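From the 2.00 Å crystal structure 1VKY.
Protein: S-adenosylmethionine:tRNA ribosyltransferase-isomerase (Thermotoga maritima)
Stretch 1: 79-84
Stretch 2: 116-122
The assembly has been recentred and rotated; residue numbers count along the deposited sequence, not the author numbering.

Stretch 1 79-84: RLYARK
Stretch 2 (116-122) GTELVID

How do the two backbones meet? Residues 79-83 form an extended strand, with phi from -112° to -144° and psi from 129° to 174°, and it runs against the strand through Leu119 and Val120 at 118° between N-to-C directions; Glu118 to Val120 have phi from -101° to -134° and psi from 130° to 144°. So oblique a crossing, with axes 4.8 Å apart at their closest, accompanies a single antiparallel bridge, Arg83 with Val120, CA to CA 5.4 Å. The second stretch then turns a corner at Ile121 (phi/psi -100°/-65°).

Which donors and acceptors are satisfied here? The bridge residues serve each other twice: Arg83 N donates to Val120 O at 3.0 Å (148° at the hydrogen), and Val120 N donates to Arg83 O at 2.9 Å, nearly linear at 171°. Each carbonyl also receives a CA-H...O contact, Val120 O from Ala82 CA at 3.2 Å and Arg83 O from Leu119 CA at 3.5 Å. No modelled side-chain atom makes a hydrogen bond between the stretches; Thr117 OG1 finds its partner elsewhere in the structure.

Which side chains fill the space beside the bridge? Ala82 points toward the second stretch, and its small methyl fits against two larger neighbours: Ala82 CB lies 4.1 Å from both Leu119 CB and Ile121 CG1. Leu80, its CA-to-CB bond also toward it, extends this apolar patch, Leu80 CB standing 4.3 Å from Ile121 CG1. Leu80 has chi1 m and chi2 146°, Leu119 is m,t, Val120 t and Ile121 m,p.

What happens at Lys84? Its aliphatic chain (chi1 -146°, chi2 t, chi3 m) lies beside Thr117 (chi1 m), with Lys84 CG 3.8 Å from Thr117 CG2 and 4.2 Å from Leu119 CD2. NZ is not modelled. The CA-to-CB bonds of Tyr81 (chi1 m) and Arg83 (m,t) point away, and their backbones make the closer approach.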

# COMPACT_ATOMS: atom_id res chain seq x y z
N ARG B 79 -14.08 -5.15 -23.29
CA ARG B 79 -13.41 -5.56 -24.52
C ARG B 79 -14.38 -6.51 -25.20
O ARG B 79 -14.87 -7.47 -24.56
CB ARG B 79 -12.10 -6.29 -24.20
CG ARG B 79 -11.40 -6.88 -25.41
N LEU B 80 -14.67 -6.27 -26.48
CA LEU B 80 -15.68 -7.02 -27.22
C LEU B 80 -15.08 -7.46 -28.54
O LEU B 80 -14.20 -6.81 -29.08
CB LEU B 80 -16.93 -6.16 -27.48
CG LEU B 80 -17.52 -5.34 -26.32
CD1 LEU B 80 -18.11 -4.05 -26.84
CD2 LEU B 80 -18.57 -6.11 -25.59
N TYR B 81 -15.54 -8.60 -29.04
CA TYR B 81 -15.17 -9.07 -30.36
C TYR B 81 -16.41 -9.02 -31.24
O TYR B 81 -17.51 -9.27 -30.79
CB TYR B 81 -14.59 -10.49 -30.27
CG TYR B 81 -13.33 -10.50 -29.46
CD1 TYR B 81 -13.37 -10.62 -28.08
CD2 TYR B 81 -12.09 -10.33 -30.07
CE1 TYR B 81 -12.21 -10.59 -27.31
CE2 TYR B 81 -10.92 -10.30 -29.32
CZ TYR B 81 -10.99 -10.43 -27.94
OH TYR B 81 -9.83 -10.42 -27.20
N ALA B 82 -16.23 -8.66 -32.50
CA ALA B 82 -17.37 -8.39 -33.33
C ALA B 82 -17.06 -8.87 -34.71
O ALA B 82 -15.95 -9.32 -34.98
CB ALA B 82 -17.67 -6.91 -33.34
N ARG B 83 -18.06 -8.80 -35.58
CA ARG B 83 -17.89 -9.15 -36.98
C ARG B 83 -18.64 -8.14 -37.84
O ARG B 83 -19.65 -7.57 -37.42
CB ARG B 83 -18.35 -10.60 -37.24
CG ARG B 83 -17.51 -11.67 -36.50
CD ARG B 83 -18.25 -12.96 -36.18
N LYS B 84 -18.12 -7.94 -39.04
CA LYS B 84 -18.56 -6.88 -39.94
C LYS B 84 -19.67 -7.32 -40.91
O LYS B 84 -19.81 -8.50 -41.22
CB LYS B 84 -17.35 -6.38 -40.72
CG LYS B 84 -17.38 -4.91 -41.03
CD LYS B 84 -16.25 -4.51 -41.98
CE LYS B 84 -14.90 -4.63 -41.32
N GLY B 116 -20.50 4.55 -40.65
CA GLY B 116 -21.50 3.68 -41.26
C GLY B 116 -21.21 2.21 -41.12
O GLY B 116 -22.11 1.39 -41.33
N THR B 117 -19.98 1.84 -40.80
CA THR B 117 -19.65 0.43 -40.63
C THR B 117 -20.51 -0.14 -39.50
O THR B 117 -20.58 0.44 -38.42
CB THR B 117 -18.14 0.25 -40.31
OG1 THR B 117 -17.35 0.68 -41.42
CG2 THR B 117 -17.77 -1.21 -40.16
N GLU B 118 -21.18 -1.27 -39.76
CA GLU B 118 -21.98 -1.96 -38.74
C GLU B 118 -21.19 -3.15 -38.20
O GLU B 118 -20.47 -3.81 -38.95
CB GLU B 118 -23.33 -2.41 -39.30
CG GLU B 118 -24.20 -3.17 -38.30
CD GLU B 118 -24.62 -2.32 -37.12
N LEU B 119 -21.33 -3.40 -36.90
CA LEU B 119 -20.58 -4.46 -36.21
C LEU B 119 -21.54 -5.25 -35.32
O LEU B 119 -22.31 -4.66 -34.56
CB LEU B 119 -19.46 -3.86 -35.35
CG LEU B 119 -18.51 -2.90 -36.08
CD1 LEU B 119 -17.62 -2.14 -35.10
CD2 LEU B 119 -17.63 -3.64 -37.08
N VAL B 120 -21.52 -6.58 -35.43
CA VAL B 120 -22.37 -7.39 -34.60
C VAL B 120 -21.51 -8.08 -33.55
O VAL B 120 -20.47 -8.65 -33.88
CB VAL B 120 -23.17 -8.41 -35.45
CG1 VAL B 120 -24.11 -9.22 -34.57
CG2 VAL B 120 -23.96 -7.69 -36.55
N ILE B 121 -21.94 -8.01 -32.29
CA ILE B 121 -21.31 -8.74 -31.19
C ILE B 121 -22.14 -10.00 -30.88
O ILE B 121 -21.65 -11.12 -31.06
CB ILE B 121 -21.19 -7.86 -29.94
CG1 ILE B 121 -20.25 -6.66 -30.20
CG2 ILE B 121 -20.69 -8.67 -28.74
CD1 ILE B 121 -20.95 -5.42 -30.72
N ASP B 122 -23.38 -9.78 -30.42
CA ASP B 122 -24.39 -10.83 -30.17
C ASP B 122 -25.59 -10.60 -31.07
O ASP B 122 -25.68 -9.61 -31.80
CB ASP B 122 -24.98 -10.73 -28.75
CG ASP B 122 -24.15 -11.36 -27.72
OD1 ASP B 122 -23.21 -12.10 -28.06
OD2 ASP B 122 -24.39 -11.18 -26.50